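Long-range contacts in putative aminomethyltransferase (Leptospirillum rubarum, PDB 3TTG), which is probably an aminomethyltransferase related to the glycine cleavage T-protein, combining a folate-binding region with a C-terminal barrel domain: residues 26-31 with 214-219; 34-39 with 138-143; 146-151 with 202-207; 171-176 with 184-189; 224-229 with 312-317. All coordinates share one frame; numbering follows the deposited sequence.

Contact 1. Residues 26-31 with 214-219; sequences VSDTRI and VLLDES
The carboxylate of Asp28 is the flat group at this interface, and methyl CG2 of Val214 comes to it tilted from its plane, 3.8 Å from CB and 3.9 Å from OD2 of Asp28. OD1 bonds to the hydroxyl of Ser220, which helps to set its rotation. Near OD2 sits a water that accepts from Asp217 N at 3.1 Å; its separation from OD2 is doubtfully short. The branching of Val214 matters here. With CG1 between the backbone N and the carbonyl carbon (chi1 60°), CG2 meets the Asp28 side chain while CG1 rests 3.7 Å from the backbone Asp28 O. Ile31 completes the apolar part, its CG2 branch packing 3.8 Å from CB of Val214. Structurally, the N-terminal turn of helix 29-34 sits against strand 214-215, an outermost strand of the mixed sheet in the folate-binding region; a type I turn from Val26 to Thr29, closed by Thr29 N to Val26 O at 3.1 Å, leads into that helix. Further along, Asp217 is the N-cap of helix 218-227, its OD1 accepting from Ser220 N. Leu216 reaches in, its CD2 lying 4.3 Å from Asp28 O, and Val26 CG1 stands 4.0 Å from Ser219 O.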
# COMPACT_ATOMS: atom_id res chain seq x y z
N VAL A 26 -8.95 15.44 -11.29
CA VAL A 26 -7.97 15.13 -10.21
C VAL A 26 -7.08 16.31 -9.89
O VAL A 26 -6.04 16.12 -9.24
CB VAL A 26 -7.12 13.92 -10.62
CG1 VAL A 26 -8.00 12.68 -10.69
CG2 VAL A 26 -6.39 14.16 -11.94
N SER A 27 -7.47 17.54 -10.32
CA SER A 27 -6.69 18.74 -10.03
C SER A 27 -6.49 18.98 -8.51
O SER A 27 -5.52 19.63 -8.13
CB SER A 27 -7.34 19.98 -10.66
OG SER A 27 -8.51 20.33 -9.94
N ASP A 28 -7.41 18.52 -7.68
CA ASP A 28 -7.30 18.74 -6.23
C ASP A 28 -6.24 17.82 -5.55
O ASP A 28 -5.99 18.04 -4.37
CB ASP A 28 -8.65 18.62 -5.52
CG ASP A 28 -9.34 17.29 -5.70
OD1 ASP A 28 -8.85 16.48 -6.50
OD2 ASP A 28 -10.48 17.16 -5.21
N THR A 29 -5.53 16.90 -6.28
CA THR A 29 -4.41 16.20 -5.60
C THR A 29 -3.32 17.22 -5.29
O THR A 29 -2.59 17.08 -4.31
CB THR A 29 -3.87 15.05 -6.40
OG1 THR A 29 -3.16 15.54 -7.55
CG2 THR A 29 -4.94 14.02 -6.75
N ARG A 30 -3.27 18.33 -6.07
CA ARG A 30 -2.27 19.40 -5.85
C ARG A 30 -2.31 19.92 -4.40
O ARG A 30 -1.26 20.11 -3.78
CB ARG A 30 -2.54 20.58 -6.80
CG ARG A 30 -2.30 20.25 -8.26
CD ARG A 30 -2.74 21.43 -9.13
NE ARG A 30 -2.68 21.18 -10.58
CZ ARG A 30 -1.59 21.29 -11.34
NH1 ARG A 30 -0.41 21.54 -10.80
NH2 ARG A 30 -1.66 21.10 -12.65
N ILE A 31 -3.52 20.07 -3.85
CA ILE A 31 -3.69 20.53 -2.47
C ILE A 31 -3.19 19.45 -1.52
O ILE A 31 -2.54 19.76 -0.52
CB ILE A 31 -5.16 20.92 -2.20
CG1 ILE A 31 -5.63 22.05 -3.15
CG2 ILE A 31 -5.39 21.32 -0.73
CD1 ILE A 31 -7.22 22.16 -3.20
N VAL A 214 -7.80 19.23 1.71
CA VAL A 214 -8.85 18.87 0.77
C VAL A 214 -9.47 17.53 1.11
O VAL A 214 -8.78 16.58 1.47
CB VAL A 214 -8.27 18.88 -0.69
CG1 VAL A 214 -7.12 17.90 -0.89
CG2 VAL A 214 -9.37 18.72 -1.77
N LEU A 215 -10.77 17.44 0.91
CA LEU A 215 -11.51 16.20 1.04
C LEU A 215 -11.42 15.51 -0.32
O LEU A 215 -11.94 15.99 -1.33
CB LEU A 215 -12.95 16.47 1.47
CG LEU A 215 -13.82 15.26 1.75
CD1 LEU A 215 -13.24 14.36 2.83
CD2 LEU A 215 -15.23 15.70 2.18
N LEU A 216 -10.72 14.40 -0.36
CA LEU A 216 -10.52 13.63 -1.59
C LEU A 216 -11.67 12.64 -1.80
O LEU A 216 -12.16 12.03 -0.84
CB LEU A 216 -9.20 12.87 -1.49
CG LEU A 216 -7.89 13.70 -1.40
CD1 LEU A 216 -6.69 12.81 -1.06
CD2 LEU A 216 -7.60 14.42 -2.70
N ASP A 217 -12.11 12.48 -3.02
CA ASP A 217 -13.05 11.44 -3.39
C ASP A 217 -12.17 10.21 -3.80
O ASP A 217 -10.93 10.32 -3.86
CB ASP A 217 -14.04 11.95 -4.49
CG ASP A 217 -13.48 12.17 -5.88
OD1 ASP A 217 -12.24 11.98 -6.07
OD2 ASP A 217 -14.23 12.67 -6.74
N GLU A 218 -12.78 9.06 -4.09
CA GLU A 218 -12.04 7.84 -4.45
C GLU A 218 -11.10 8.05 -5.64
O GLU A 218 -9.94 7.65 -5.54
CB GLU A 218 -13.02 6.66 -4.71
CG GLU A 218 -12.36 5.39 -5.22
CD GLU A 218 -13.28 4.19 -5.33
OE1 GLU A 218 -14.52 4.39 -5.34
OE2 GLU A 218 -12.76 3.05 -5.42
N SER A 219 -11.54 8.71 -6.74
CA SER A 219 -10.68 8.91 -7.93
C SER A 219 -9.47 9.82 -7.64
O SER A 219 -8.38 9.57 -8.16
CB SER A 219 -11.49 9.43 -9.13
OG SER A 219 -11.83 10.80 -9.06
O HOH W 1 -11.66 15.14 -4.63

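Contact 2. Residues 34-39 with 138-143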
# COMPACT_ATOMS: atom_id res chain seq x y z
N LYS A 34 0.63 19.54 -1.33
CA LYS A 34 1.18 20.75 -0.70
C LYS A 34 0.76 20.87 0.78
O LYS A 34 1.53 21.39 1.57
CB LYS A 34 0.70 21.98 -1.49
CG LYS A 34 1.55 23.24 -1.27
CD LYS A 34 0.80 24.55 -1.63
CE LYS A 34 0.34 25.35 -0.42
NZ LYS A 34 -0.54 26.49 -0.81
N LYS A 35 -0.47 20.50 1.12
CA LYS A 35 -0.99 20.59 2.49
C LYS A 35 -1.35 19.19 3.00
O LYS A 35 -0.52 18.50 3.61
CB LYS A 35 -2.18 21.57 2.54
CG LYS A 35 -1.75 23.00 2.12
CD LYS A 35 -2.59 24.10 2.72
CE LYS A 35 -2.58 25.35 1.87
NZ LYS A 35 -3.47 26.41 2.41
N PHE A 36 -2.58 18.78 2.81
CA PHE A 36 -3.00 17.44 3.21
C PHE A 36 -4.31 17.12 2.56
O PHE A 36 -5.05 18.03 2.15
CB PHE A 36 -3.09 17.24 4.76
CG PHE A 36 -4.23 17.98 5.42
CD1 PHE A 36 -5.48 17.37 5.57
CD2 PHE A 36 -4.09 19.28 5.84
CE1 PHE A 36 -6.54 18.06 6.15
CE2 PHE A 36 -5.16 19.97 6.40
CZ PHE A 36 -6.36 19.35 6.57
N GLY A 37 -4.55 15.83 2.44
CA GLY A 37 -5.75 15.28 1.87
C GLY A 37 -6.37 14.37 2.89
O GLY A 37 -5.67 13.66 3.61
N LEU A 38 -7.68 14.35 2.90
CA LEU A 38 -8.52 13.53 3.78
C LEU A 38 -9.37 12.61 2.91
O LEU A 38 -9.94 13.07 1.91
CB LEU A 38 -9.37 14.52 4.58
CG LEU A 38 -10.43 14.01 5.48
CD1 LEU A 38 -9.87 13.09 6.53
CD2 LEU A 38 -11.12 15.14 6.13
N PHE A 39 -9.43 11.30 3.26
CA PHE A 39 -10.18 10.31 2.51
C PHE A 39 -10.93 9.36 3.43
O PHE A 39 -10.33 8.80 4.35
CB PHE A 39 -9.22 9.51 1.60
CG PHE A 39 -9.91 8.42 0.80
CD1 PHE A 39 -10.87 8.74 -0.15
CD2 PHE A 39 -9.58 7.09 0.99
CE1 PHE A 39 -11.49 7.74 -0.89
CE2 PHE A 39 -10.19 6.09 0.24
CZ PHE A 39 -11.17 6.41 -0.67
N ILE A 138 -10.41 6.45 8.59
CA ILE A 138 -10.26 7.78 7.97
C ILE A 138 -8.83 7.85 7.60
O ILE A 138 -7.98 7.57 8.45
CB ILE A 138 -10.63 8.98 8.90
CG1 ILE A 138 -11.99 8.81 9.57
CG2 ILE A 138 -10.51 10.31 8.14
CD1 ILE A 138 -12.37 9.92 10.61
N ARG A 139 -8.52 8.27 6.37
CA ARG A 139 -7.13 8.37 5.95
C ARG A 139 -6.69 9.79 5.73
O ARG A 139 -7.44 10.62 5.15
CB ARG A 139 -6.88 7.59 4.69
CG ARG A 139 -7.12 6.13 4.92
CD ARG A 139 -6.72 5.30 3.76
NE ARG A 139 -7.20 3.93 3.97
CZ ARG A 139 -7.51 3.06 3.00
NH1 ARG A 139 -7.28 3.36 1.73
NH2 ARG A 139 -8.03 1.87 3.30
N LEU A 140 -5.41 10.05 6.10
CA LEU A 140 -4.78 11.33 5.91
C LEU A 140 -3.56 11.15 5.04
O LEU A 140 -2.84 10.17 5.24
CB LEU A 140 -4.35 11.94 7.26
CG LEU A 140 -5.45 12.48 8.19
CD1 LEU A 140 -4.83 12.80 9.56
CD2 LEU A 140 -6.12 13.68 7.59
N VAL A 141 -3.32 12.07 4.07
CA VAL A 141 -2.10 12.03 3.26
C VAL A 141 -1.50 13.43 3.16
O VAL A 141 -2.24 14.40 3.19
CB VAL A 141 -2.32 11.44 1.84
CG1 VAL A 141 -2.81 10.00 1.89
CG2 VAL A 141 -3.27 12.29 1.01
N GLY A 142 -0.18 13.52 2.97
CA GLY A 142 0.46 14.79 2.72
C GLY A 142 1.27 15.38 3.83
O GLY A 142 1.24 14.89 4.97
N PRO A 143 2.02 16.46 3.49
CA PRO A 143 3.03 17.01 4.41
C PRO A 143 2.53 17.51 5.76
O PRO A 143 3.32 17.53 6.71
CB PRO A 143 3.68 18.16 3.61
CG PRO A 143 2.84 18.38 2.45
CD PRO A 143 2.12 17.10 2.16
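Leu38 and Ile138 meet methyl to methyl, CD1 of Leu38 lying 3.3 Å from CG2 of Ile138, closer than ordinary carbon contact. The same CD1 is 3.9 Å from CD2 of Leu140, and this leucine methyl also approaches the Phe36 ring obliquely, 4.3 Å from its CD1. Leu38 reaches both partners because its CG is anti to the backbone N (chi1 174°), which swings the branch toward the neighbouring strand. Thr208 and Leu204 of helix 197-211, with Val148 of helix 145-152, cover this apolar face. Strands 37-39 and 135-141 are antiparallel neighbours in the six-stranded mixed sheet of the folate-binding region, the short segment axes 4.8 Å apart. Gly37 with Val141 and Phe39 with Arg139 are hydrogen-bonded pairs, flanking the non-hydrogen-bonded pair Leu38 with Leu140. Gly37 N reaches Val141 O at 2.8 Å, and Arg139 N reaches Phe39 O at 2.8 Å with an angle of 168° at the hydrogen. Gly142 has no room for a side chain, since a CB would run into Lys35 O. On the other face, Arg139 NH1 lies at the edge of the Phe39 ring, 4.3 Å from CE2, and bonds to the Tyr221 hydroxyl, while NE pairs with Glu137.

Contact 3. Residues 146-151 with 202-207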
# COMPACT_ATOMS: atom_id res chain seq x y z
N ILE A 146 0.83 15.13 10.15
CA ILE A 146 1.10 15.09 11.60
C ILE A 146 0.39 16.26 12.31
O ILE A 146 -0.13 16.06 13.40
CB ILE A 146 2.61 15.08 11.96
CG1 ILE A 146 3.39 13.96 11.25
CG2 ILE A 146 2.81 15.03 13.49
CD1 ILE A 146 2.89 12.62 11.48
N SER A 147 0.38 17.47 11.72
CA SER A 147 -0.28 18.64 12.33
C SER A 147 -1.77 18.40 12.52
O SER A 147 -2.33 18.83 13.52
CB SER A 147 -0.05 19.92 11.50
OG SER A 147 -0.99 20.09 10.45
N VAL A 148 -2.40 17.67 11.59
CA VAL A 148 -3.83 17.36 11.70
C VAL A 148 -4.01 16.39 12.87
O VAL A 148 -4.94 16.56 13.65
CB VAL A 148 -4.41 16.76 10.39
CG1 VAL A 148 -5.86 16.34 10.57
CG2 VAL A 148 -4.25 17.72 9.20
N LEU A 149 -3.11 15.38 13.01
CA LEU A 149 -3.23 14.42 14.12
C LEU A 149 -3.03 15.13 15.48
O LEU A 149 -3.81 14.93 16.41
CB LEU A 149 -2.20 13.29 13.97
CG LEU A 149 -2.44 12.40 12.77
CD1 LEU A 149 -1.28 11.51 12.56
CD2 LEU A 149 -3.75 11.66 12.88
N LEU A 150 -2.00 15.98 15.55
CA LEU A 150 -1.69 16.77 16.76
C LEU A 150 -2.84 17.67 17.17
O LEU A 150 -2.94 18.00 18.33
CB LEU A 150 -0.45 17.63 16.57
CG LEU A 150 0.86 16.88 16.51
CD1 LEU A 150 1.94 17.74 15.96
CD2 LEU A 150 1.25 16.34 17.89
N SER A 151 -3.69 18.09 16.22
CA SER A 151 -4.85 18.90 16.52
C SER A 151 -5.95 18.05 17.12
O SER A 151 -6.51 18.43 18.14
CB SER A 151 -5.35 19.60 15.26
OG SER A 151 -6.37 20.53 15.59
N LYS A 202 -16.72 15.57 11.90
CA LYS A 202 -17.08 16.99 12.10
C LYS A 202 -15.81 17.80 12.46
O LYS A 202 -15.53 18.83 11.83
CB LYS A 202 -18.16 17.12 13.19
CG LYS A 202 -18.60 18.56 13.52
CD LYS A 202 -19.47 19.16 12.44
CE LYS A 202 -20.04 20.52 12.84
NZ LYS A 202 -18.99 21.57 12.93
N SER A 203 -15.01 17.27 13.41
CA SER A 203 -13.73 17.88 13.76
C SER A 203 -12.82 17.99 12.53
O SER A 203 -12.31 19.07 12.26
CB SER A 203 -13.02 17.12 14.86
OG SER A 203 -13.68 17.37 16.09
N LEU A 204 -12.66 16.91 11.75
CA LEU A 204 -11.83 16.97 10.55
C LEU A 204 -12.36 17.91 9.48
O LEU A 204 -11.54 18.55 8.84
CB LEU A 204 -11.65 15.57 9.98
CG LEU A 204 -10.70 14.72 10.81
CD1 LEU A 204 -10.80 13.29 10.45
CD2 LEU A 204 -9.24 15.22 10.68
N GLU A 205 -13.70 18.04 9.29
CA GLU A 205 -14.28 18.96 8.30
C GLU A 205 -13.92 20.41 8.65
O GLU A 205 -13.59 21.20 7.76
CB GLU A 205 -15.82 18.80 8.21
CG GLU A 205 -16.29 17.55 7.47
CD GLU A 205 -17.73 17.14 7.72
OE1 GLU A 205 -18.49 17.92 8.34
OE2 GLU A 205 -18.09 16.02 7.28
N ASP A 206 -13.98 20.75 9.95
CA ASP A 206 -13.60 22.08 10.45
C ASP A 206 -12.12 22.34 10.18
O ASP A 206 -11.76 23.36 9.61
CB ASP A 206 -13.88 22.22 11.96
CG ASP A 206 -15.34 22.11 12.40
OD1 ASP A 206 -16.23 22.27 11.54
OD2 ASP A 206 -15.58 21.89 13.62
N PHE A 207 -11.27 21.38 10.55
CA PHE A 207 -9.83 21.50 10.35
C PHE A 207 -9.48 21.66 8.89
O PHE A 207 -8.65 22.49 8.55
CB PHE A 207 -9.07 20.30 10.94
CG PHE A 207 -7.61 20.60 11.14
CD1 PHE A 207 -7.17 21.20 12.31
CD2 PHE A 207 -6.70 20.35 10.14
CE1 PHE A 207 -5.82 21.50 12.48
CE2 PHE A 207 -5.35 20.64 10.32
CZ PHE A 207 -4.91 21.20 11.50
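Ser147 O accepts a weak helical bond from Ser151 N at 3.1 Å and faces CZ of Phe207 at 4.0 Å, on the other helix. The bond joins two residues of one helix, and what crosses between the helices is van der Waals packing around that phenyl ring. Phe207 is thrust between Val148 and Ser151. A chi1 of -162° extends the ring outward from helix 197-211 and brings its outer atoms to both partners obliquely. CE2 meets methyl CG2 of Val148 at 3.3 Å, whereas CE1 lies 3.3 Å from OG of Ser151 and 3.4 Å from its CB. The valine thus meets the CE2 side of the ring and the serine the CE1 side. Val148 uses its second branch too: CG1 touches CD2 of Leu204 at 3.6 Å, the two side chains crossing at about a right angle. The short segment axes approach to 11.1 Å with 130° between their N-to-C directions, so the backbones stay well apart and Phe207 and Leu204 bridge the gap. Both helices lie on the same side of the mixed sheet: Val148 and Leu149 pack on Leu140 of strand 135-141, Leu204 packs on Ile138, and Phe36, just ahead of strand 37-39, touches Val148.

Contact 4. Residues 171-176 with 184-189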
# COMPACT_ATOMS: atom_id res chain seq x y z
N VAL A 171 -4.01 4.57 15.56
CA VAL A 171 -3.46 5.34 14.45
C VAL A 171 -2.26 4.59 13.92
O VAL A 171 -1.36 4.24 14.69
CB VAL A 171 -3.09 6.80 14.79
CG1 VAL A 171 -2.66 7.55 13.53
CG2 VAL A 171 -4.25 7.51 15.43
N LEU A 172 -2.23 4.40 12.63
CA LEU A 172 -1.12 3.84 11.88
C LEU A 172 -0.46 4.97 11.11
O LEU A 172 -1.13 5.57 10.23
CB LEU A 172 -1.57 2.78 10.87
CG LEU A 172 -2.11 1.40 11.35
CD1 LEU A 172 -3.28 1.57 12.30
CD2 LEU A 172 -2.57 0.57 10.16
N ILE A 173 0.83 5.22 11.34
CA ILE A 173 1.57 6.17 10.51
C ILE A 173 2.51 5.32 9.72
O ILE A 173 3.37 4.67 10.30
CB ILE A 173 2.29 7.30 11.23
CG1 ILE A 173 1.44 8.02 12.27
CG2 ILE A 173 2.86 8.28 10.20
CD1 ILE A 173 0.28 8.62 11.81
N HIS A 174 2.33 5.30 8.42
CA HIS A 174 3.16 4.45 7.58
C HIS A 174 4.63 4.88 7.61
O HIS A 174 4.95 6.08 7.79
CB HIS A 174 2.71 4.52 6.10
CG HIS A 174 1.36 3.97 5.76
ND1 HIS A 174 1.04 3.60 4.48
CD2 HIS A 174 0.24 3.85 6.53
CE1 HIS A 174 -0.24 3.26 4.49
NE2 HIS A 174 -0.75 3.38 5.70
N PRO A 175 5.55 3.99 7.26
CA PRO A 175 6.92 4.45 6.96
C PRO A 175 6.89 5.41 5.79
O PRO A 175 6.03 5.28 4.90
CB PRO A 175 7.68 3.17 6.60
CG PRO A 175 6.69 2.14 6.44
CD PRO A 175 5.38 2.55 7.00
N THR A 176 7.76 6.42 5.79
CA THR A 176 7.76 7.40 4.69
C THR A 176 8.38 6.77 3.42
O THR A 176 8.00 7.19 2.35
CB THR A 176 8.43 8.67 5.12
OG1 THR A 176 9.75 8.33 5.57
CG2 THR A 176 7.63 9.38 6.23
N VAL A 184 7.58 8.39 -0.19
CA VAL A 184 6.25 8.62 -0.74
C VAL A 184 5.43 9.59 0.16
O VAL A 184 4.20 9.68 0.05
CB VAL A 184 5.50 7.31 -0.98
CG1 VAL A 184 6.27 6.41 -1.97
CG2 VAL A 184 5.18 6.57 0.32
N GLY A 185 6.09 10.27 1.07
CA GLY A 185 5.42 11.24 1.92
C GLY A 185 4.63 10.62 3.04
O GLY A 185 4.58 9.39 3.19
N LEU A 186 3.98 11.48 3.85
CA LEU A 186 3.23 11.00 4.99
C LEU A 186 1.87 10.38 4.62
O LEU A 186 1.12 10.90 3.78
CB LEU A 186 3.00 12.14 6.00
CG LEU A 186 4.25 12.55 6.74
CD1 LEU A 186 4.12 14.00 7.24
CD2 LEU A 186 4.57 11.58 7.88
N GLN A 187 1.56 9.30 5.32
CA GLN A 187 0.24 8.59 5.24
C GLN A 187 -0.17 8.11 6.60
O GLN A 187 0.63 7.44 7.25
CB GLN A 187 0.26 7.40 4.32
CG GLN A 187 0.60 7.69 2.90
CD GLN A 187 0.70 6.40 2.12
OE1 GLN A 187 1.78 5.78 2.02
NE2 GLN A 187 -0.41 5.99 1.54
N ALA A 188 -1.33 8.52 7.08
CA ALA A 188 -1.83 8.04 8.35
C ALA A 188 -3.22 7.47 8.19
O ALA A 188 -4.05 8.02 7.45
CB ALA A 188 -1.86 9.16 9.36
N ASP A 189 -3.45 6.32 8.84
CA ASP A 189 -4.75 5.65 8.86
C ASP A 189 -5.29 5.66 10.26
O ASP A 189 -4.71 5.08 11.18
CB ASP A 189 -4.67 4.25 8.37
CG ASP A 189 -3.96 4.11 7.02
OD1 ASP A 189 -4.13 5.02 6.15
OD2 ASP A 189 -3.20 3.16 6.87
O HOH W 2 3.92 8.15 6.44
O HOH W 3 2.51 3.04 2.11
O HOH W 4 3.96 6.90 3.83
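His174 is held at both nitrogens. NE2 donates to Asp189 OD2 at 2.7 Å with 161° at the hydrogen; the oxygen lies within the imidazole plane and is met on its syn side, though the donor stands 32° out of the carboxylate plane. At the other nitrogen, a water hydrogen-bonds ND1 at 2.8 Å and donates to Gln187 OE1, linking ring to amide. Gln187 CB packs over one ring face, 3.9 Å from the centroid, as a CH-pi contact, and Trp92 meets the ring as well. An alanine at His174 is likely to leave Asp189 OD2 without this donor and Gln187 without the face it packs on. Strands 170-173 and 187-193 are antiparallel neighbours in the mixed sheet: Leu172 with Asp189 is a hydrogen-bonded pair, and Leu172 N reaches Asp189 O almost straight, at 175°. Past the last bridge, His174 N still reaches Gln187 O at 3.0 Å. A second water accepts from Gln187 N at 2.9 Å and lies by His174 O, and a third lies between Pro175 O and Gly185 O. Val184 N and Thr176 O then rejoin the chains at 2.8 Å. Opposite the histidine, CD1 of Ile173 presses tightly on CB of Ala188, at 3.3 Å.

Contact 5. Residues 224-229 with 312-317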
# COMPACT_ATOMS: atom_id res chain seq x y z
N TYR A 224 -3.72 10.46 -6.32
CA TYR A 224 -2.68 10.86 -5.39
C TYR A 224 -1.71 9.67 -5.15
O TYR A 224 -0.48 9.83 -5.26
CB TYR A 224 -3.30 11.37 -4.05
CG TYR A 224 -2.23 11.70 -3.04
CD1 TYR A 224 -1.78 13.00 -2.86
CD2 TYR A 224 -1.68 10.70 -2.24
CE1 TYR A 224 -0.76 13.29 -1.95
CE2 TYR A 224 -0.65 10.98 -1.34
CZ TYR A 224 -0.18 12.28 -1.21
OH TYR A 224 0.79 12.58 -0.27
N LEU A 225 -2.25 8.49 -4.81
CA LEU A 225 -1.39 7.31 -4.57
C LEU A 225 -0.60 6.93 -5.83
O LEU A 225 0.59 6.54 -5.74
CB LEU A 225 -2.18 6.09 -4.10
CG LEU A 225 -2.90 6.21 -2.76
CD1 LEU A 225 -3.67 4.93 -2.49
CD2 LEU A 225 -1.96 6.57 -1.63
N THR A 226 -1.23 7.04 -7.00
CA THR A 226 -0.50 6.70 -8.27
C THR A 226 0.60 7.73 -8.54
O THR A 226 1.70 7.34 -8.96
CB THR A 226 -1.47 6.57 -9.45
OG1 THR A 226 -2.54 5.71 -8.98
CG2 THR A 226 -0.79 5.93 -10.70
N GLU A 227 0.32 9.02 -8.27
CA GLU A 227 1.34 10.10 -8.40
C GLU A 227 2.56 9.84 -7.47
O GLU A 227 3.69 10.16 -7.85
CB GLU A 227 0.73 11.49 -8.11
CG GLU A 227 -0.09 12.04 -9.27
CD GLU A 227 -0.96 13.26 -9.00
OE1 GLU A 227 -1.23 13.56 -7.82
OE2 GLU A 227 -1.35 13.94 -9.98
N LYS A 228 2.35 9.19 -6.33
CA LYS A 228 3.44 8.78 -5.41
C LYS A 228 4.09 7.42 -5.79
O LYS A 228 5.10 7.05 -5.19
CB LYS A 228 2.96 8.72 -3.96
CG LYS A 228 2.39 10.06 -3.47
CD LYS A 228 3.28 11.28 -3.61
CE LYS A 228 4.59 11.20 -2.89
NZ LYS A 228 5.41 12.42 -3.14
N GLY A 229 3.57 6.76 -6.82
CA GLY A 229 4.10 5.48 -7.32
C GLY A 229 3.78 4.27 -6.47
O GLY A 229 4.41 3.22 -6.63
N ARG A 312 -2.60 -0.68 -13.53
CA ARG A 312 -3.58 0.32 -13.20
C ARG A 312 -3.18 1.63 -13.78
O ARG A 312 -1.97 1.90 -14.03
CB ARG A 312 -3.87 0.48 -11.66
CG ARG A 312 -2.89 1.32 -10.83
CD ARG A 312 -3.39 1.50 -9.43
NE ARG A 312 -2.73 2.59 -8.71
CZ ARG A 312 -1.82 2.48 -7.74
NH1 ARG A 312 -1.44 1.29 -7.31
NH2 ARG A 312 -1.37 3.55 -7.13
N THR A 313 -4.19 2.48 -13.96
CA THR A 313 -3.94 3.84 -14.43
C THR A 313 -4.79 4.83 -13.66
O THR A 313 -5.85 4.49 -13.13
CB THR A 313 -4.20 4.02 -15.99
OG1 THR A 313 -5.55 3.74 -16.29
CG2 THR A 313 -3.33 3.15 -16.86
N SER A 314 -4.34 6.08 -13.66
CA SER A 314 -5.10 7.23 -13.16
C SER A 314 -4.83 8.41 -14.08
O SER A 314 -3.78 8.49 -14.69
CB SER A 314 -4.70 7.65 -11.72
OG SER A 314 -5.15 6.82 -10.66
N SER A 315 -5.68 9.39 -14.03
CA SER A 315 -5.36 10.72 -14.56
C SER A 315 -4.42 11.43 -13.59
O SER A 315 -4.52 11.23 -12.38
CB SER A 315 -6.62 11.56 -14.69
OG SER A 315 -7.48 11.03 -15.68
N SER A 316 -3.54 12.28 -14.11
CA SER A 316 -2.72 13.21 -13.33
C SER A 316 -2.81 14.59 -13.95
O SER A 316 -2.30 14.78 -15.06
CB SER A 316 -1.26 12.77 -13.26
OG SER A 316 -0.47 13.73 -12.58
N ASP A 317 -3.43 15.57 -13.24
CA ASP A 317 -3.46 16.94 -13.70
C ASP A 317 -2.07 17.56 -13.58
O ASP A 317 -1.67 18.31 -14.45
CB ASP A 317 -4.46 17.78 -12.89
CG ASP A 317 -4.60 19.19 -13.45
OD1 ASP A 317 -4.73 19.33 -14.65
OD2 ASP A 317 -4.53 20.14 -12.66
O HOH W 5 -3.41 15.64 -10.34
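Thr226 and Arg312 join the end of helix 218-227, in the folate-binding region, to strand 306-316 of the C-terminal barrel domain; the helix finishes in a Schellman motif, with Gly229 at positive phi. The close part centres on Thr226 OG1. Arg312 grips this oxygen side-on with two nitrogens, NE and NH2 each at 3.1 Å, and OG1 lies only 8° out of the guanidinium plane. The arginine chain runs extended from CG to NE, which carries the group from the strand to the helix. OG1 also bonds to Leu222 O one helical turn back, and Ser314 OG stands 3.3 Å away. Further bonds hold the guanidinium: NH1 pairs with Glu236, and NH2 also donates to Ile230 O. A leucine in place of Arg312 would probably leave Glu236 without its partner charge and Thr226 OG1 without the double grip that ties helix to strand. Toward Asp317 the contact is looser, in that a water stands between Glu227 OE2 and Asp317 N where the two segments do not meet directly. The extended side chain of Glu227 reaches across, its OE1 held by Thr29 and His33. OE2 receives Ser316 OG at 2.8 Å through its anti lone pair, and the water donating to OE2 at 2.7 Å accepts from Asp317 N at 2.9 Å.

How the contacts relate
Contacts 1, 2 and 4 follow one mixed sheet. Contacts 1 and 2, centres about 9 Å apart, are joined by Leu216 N to Leu38 O at 2.7 Å; contacts 2 and 4, about 10 Å apart between centres, by Leu140 N to Ala188 O at 2.8 Å. Contact 3 forms the helical layer over that sheet, with Leu149 CD1 3.4 Å from Ile173 CD1 of contact 4. Contact 5 leads to the C-terminal barrel domain: it shares helix 218-227 with contact 1, and a salt bridge, Arg30 NE to Asp317 OD2 at 3.0 Å, ties the two. Contacts 3 and 5 are farthest apart, about 25 Å between centres.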